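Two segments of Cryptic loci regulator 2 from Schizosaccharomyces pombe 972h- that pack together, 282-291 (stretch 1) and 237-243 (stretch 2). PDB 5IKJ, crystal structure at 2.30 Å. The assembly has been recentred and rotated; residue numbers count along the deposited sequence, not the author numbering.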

# COMPACT_ATOMS: atom_id res chain seq x y z
N ASP A 282 -7.10 3.79 -21.44
CA ASP A 282 -6.17 4.91 -21.39
C ASP A 282 -5.69 5.17 -19.97
O ASP A 282 -4.52 5.49 -19.75
CB ASP A 282 -6.83 6.17 -21.97
CG ASP A 282 -6.87 6.16 -23.48
OD1 ASP A 282 -7.18 5.10 -24.07
OD2 ASP A 282 -6.57 7.21 -24.09
N THR A 283 -6.58 5.03 -18.98
CA THR A 283 -6.18 5.20 -17.59
C THR A 283 -5.18 4.13 -17.18
O THR A 283 -4.24 4.40 -16.42
CB THR A 283 -7.40 5.16 -16.68
OG1 THR A 283 -8.17 3.99 -16.94
CG2 THR A 283 -8.27 6.40 -16.89
N PHE A 284 -5.35 2.90 -17.68
CA PHE A 284 -4.44 1.82 -17.33
C PHE A 284 -3.04 2.07 -17.88
O PHE A 284 -2.05 1.62 -17.28
CB PHE A 284 -4.99 0.49 -17.85
CG PHE A 284 -4.31 -0.72 -17.26
CD1 PHE A 284 -4.72 -1.24 -16.05
CD2 PHE A 284 -3.26 -1.33 -17.93
CE1 PHE A 284 -4.09 -2.35 -15.51
CE2 PHE A 284 -2.64 -2.44 -17.40
CZ PHE A 284 -3.05 -2.95 -16.19
N VAL A 285 -2.93 2.79 -18.99
CA VAL A 285 -1.64 3.07 -19.60
C VAL A 285 -1.02 4.34 -19.02
O VAL A 285 0.19 4.38 -18.75
CB VAL A 285 -1.80 3.18 -21.13
CG1 VAL A 285 -0.51 3.67 -21.79
CG2 VAL A 285 -2.20 1.83 -21.71
N GLU A 286 -1.82 5.38 -18.82
CA GLU A 286 -1.34 6.68 -18.32
C GLU A 286 -2.21 7.12 -17.15
O GLU A 286 -2.98 8.09 -17.26
CB GLU A 286 -1.36 7.72 -19.44
CG GLU A 286 -0.14 7.69 -20.35
CD GLU A 286 1.01 8.54 -19.82
OE1 GLU A 286 0.99 8.89 -18.62
OE2 GLU A 286 1.92 8.86 -20.61
N PRO A 287 -2.12 6.43 -16.01
CA PRO A 287 -2.95 6.81 -14.86
C PRO A 287 -2.43 8.01 -14.09
O PRO A 287 -3.22 8.63 -13.36
CB PRO A 287 -2.92 5.55 -13.98
CG PRO A 287 -1.61 4.91 -14.30
CD PRO A 287 -1.32 5.22 -15.75
N TYR A 288 -1.16 8.36 -14.23
CA TYR A 288 -0.50 9.29 -13.32
C TYR A 288 0.07 10.49 -14.04
O TYR A 288 0.53 10.39 -15.19
CB TYR A 288 0.64 8.59 -12.56
CG TYR A 288 0.22 7.62 -11.49
CD1 TYR A 288 -0.67 7.99 -10.49
CD2 TYR A 288 0.72 6.32 -11.47
CE1 TYR A 288 -1.06 7.10 -9.51
CE2 TYR A 288 0.34 5.43 -10.50
CZ TYR A 288 -0.54 5.82 -9.52
OH TYR A 288 -0.92 4.92 -8.54
N GLN A 289 0.05 11.63 -13.36
CA GLN A 289 1.05 12.67 -13.56
C GLN A 289 2.22 12.36 -12.65
O GLN A 289 2.03 12.00 -11.48
CB GLN A 289 0.52 14.06 -13.23
CG GLN A 289 -0.84 14.42 -13.80
CD GLN A 289 -1.22 15.86 -13.48
OE1 GLN A 289 -2.16 16.12 -12.74
NE2 GLN A 289 -0.47 16.81 -14.05
N TYR A 290 3.43 12.49 -13.18
CA TYR A 290 4.64 12.27 -12.39
C TYR A 290 5.33 13.61 -12.14
O TYR A 290 5.38 14.47 -13.02
CB TYR A 290 5.60 11.31 -13.09
CG TYR A 290 4.99 9.95 -13.36
CD1 TYR A 290 4.81 9.03 -12.33
CD2 TYR A 290 4.59 9.59 -14.63
CE1 TYR A 290 4.25 7.79 -12.57
CE2 TYR A 290 4.03 8.35 -14.89
CZ TYR A 290 3.86 7.46 -13.85
OH TYR A 290 3.30 6.23 -14.10
N HIS A 291 5.85 13.77 -10.92
CA HIS A 291 6.56 14.97 -10.51
C HIS A 291 7.92 14.54 -9.99
O HIS A 291 8.00 13.79 -9.01
CB HIS A 291 5.77 15.74 -9.45
CG HIS A 291 4.30 15.76 -9.72
ND1 HIS A 291 3.72 16.60 -10.64
CD2 HIS A 291 3.29 15.03 -9.18
CE1 HIS A 291 2.42 16.39 -10.67
NE2 HIS A 291 2.13 15.45 -9.79
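Stretch 2, residues 237-243: TWPSSYR

Stretch 2 lies along stretch 1 as an irregular segment: Thr 237 still belongs to a helix, Trp 238 is the first residue to leave helical phi/psi, and from there to Arg 243 the chain forms no regular helix or strand. Stretch 1 changes form more sharply, from the last turn of a helix (282-285) through Glu 286 and Pro 287 into a strand that starts at Tyr 288. The two run in the same general direction, with CA atoms nearest each other in the order Phe 284 with Trp 238 (6.2 Å), Val 285 with Ser 240 (6.0 Å) and Tyr 290 with Tyr 242 (8.1 Å). Together they bury 517 Å², both sides summed.

Trp 238 covers the most surface in stretch 2. Its CA-to-CB bond points toward stretch 1 and its chi1 is m, and the indole lies against both the helix end and the start of the strand. Trp 238 CE3 lies 3.8 Å from Pro 287 CB, Trp 238 CZ3 is 4.3 Å from Thr 283 CB, and Trp 238 CD1 is 3.5 Å from Tyr 288 OH. The Tyr 288 ring and the five-membered ring of Trp 238 meet obliquely, planes at 67° and centroids 5.7 Å apart. The indole nitrogen is hydrogen-bonded elsewhere in the structure.

Phe 284 is the largest contributor from stretch 1. Its CA-to-CB bond points sideways, but with chi1 t the end of the ring comes nearer, bringing Phe 284 CZ to 3.7 Å from Pro 239 CG. Ser 240 packs close by: its CB is 4.1 Å from Phe 284 CE2 and 3.4 Å from the backbone Phe 284 O, so both ring and main chain meet this small residue.

Tyr 290 fastens the far end. The backbone amide Tyr 242 N donates a hydrogen bond to Tyr 290 OH (2.9 Å, 161°), the single hydrogen bond across the contact, so a side chain of the strand holds an extended backbone that forms no strand of its own here. The edge of the Tyr 242 ring turns toward the face of the Tyr 290 ring, planes at 86°, with Tyr 290 CE1 3.8 Å from Tyr 242 CB. Between these anchors, Ser 241 CB sits at the edges of two tyrosine rings, 3.6 Å from Tyr 288 CD2 and 3.1 Å from Tyr 290 OH, while Ser 241 OG turns back to donate a 2.7 Å hydrogen bond to Trp 238 O within its own stretch.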

# COMPACT_ATOMS: atom_id res chain seq x y z
N THR A 237 -4.12 -1.96 -8.92
CA THR A 237 -5.00 -0.87 -9.34
C THR A 237 -4.43 -0.12 -10.55
O THR A 237 -5.08 -0.03 -11.59
CB THR A 237 -5.23 0.09 -8.18
OG1 THR A 237 -5.27 -0.64 -6.95
CG2 THR A 237 -6.55 0.83 -8.35
N TRP A 238 -3.23 0.44 -10.41
CA TRP A 238 -2.59 1.21 -11.47
C TRP A 238 -1.17 0.69 -11.69
O TRP A 238 -0.19 1.42 -11.51
CB TRP A 238 -2.59 2.70 -11.13
CG TRP A 238 -3.85 3.16 -10.47
CD1 TRP A 238 -4.03 3.44 -9.14
CD2 TRP A 238 -5.11 3.39 -11.10
NE1 TRP A 238 -5.32 3.84 -8.91
CE2 TRP A 238 -6.01 3.82 -10.10
CE3 TRP A 238 -5.57 3.29 -12.42
CZ2 TRP A 238 -7.34 4.13 -10.37
CZ3 TRP A 238 -6.90 3.60 -12.68
CH2 TRP A 238 -7.76 4.02 -11.67
N PRO A 239 -1.03 -0.58 -12.07
CA PRO A 239 0.30 -1.20 -12.08
C PRO A 239 1.20 -0.74 -13.22
O PRO A 239 2.43 -0.72 -13.04
CB PRO A 239 -0.01 -2.70 -12.18
CG PRO A 239 -1.34 -2.75 -12.87
CD PRO A 239 -2.09 -1.56 -12.38
N SER A 240 0.65 -0.40 -14.38
CA SER A 240 1.48 -0.01 -15.52
C SER A 240 1.87 1.45 -15.34
O SER A 240 1.22 2.36 -15.86
CB SER A 240 0.74 -0.25 -16.83
OG SER A 240 1.64 -0.35 -17.92
N SER A 241 2.94 1.68 -14.59
CA SER A 241 3.27 3.02 -14.13
C SER A 241 4.67 3.01 -13.53
O SER A 241 5.26 1.95 -13.30
CB SER A 241 2.25 3.50 -13.09
OG SER A 241 2.20 2.60 -11.99
N TYR A 242 5.19 4.20 -13.29
CA TYR A 242 6.43 4.38 -12.56
C TYR A 242 6.12 4.58 -11.08
O TYR A 242 5.04 5.02 -10.70
CB TYR A 242 7.23 5.56 -13.11
CG TYR A 242 7.75 5.29 -14.51
CD1 TYR A 242 8.98 4.68 -14.70
CD2 TYR A 242 7.01 5.64 -15.63
CE1 TYR A 242 9.46 4.43 -15.97
CE2 TYR A 242 7.48 5.39 -16.90
CZ TYR A 242 8.70 4.79 -17.07
OH TYR A 242 9.17 4.54 -18.34
N ARG A 243 7.10 4.24 -10.24
CA ARG A 243 6.85 4.06 -8.81
C ARG A 243 7.64 5.07 -7.99
O ARG A 243 8.73 5.50 -8.37
CB ARG A 243 7.20 2.62 -8.39
CG ARG A 243 6.29 1.60 -9.06
CD ARG A 243 6.73 0.17 -8.85
NE ARG A 243 5.72 -0.76 -9.33
CZ ARG A 243 5.91 -2.07 -9.50
NH1 ARG A 243 7.08 -2.62 -9.23
NH2 ARG A 243 4.91 -2.83 -9.94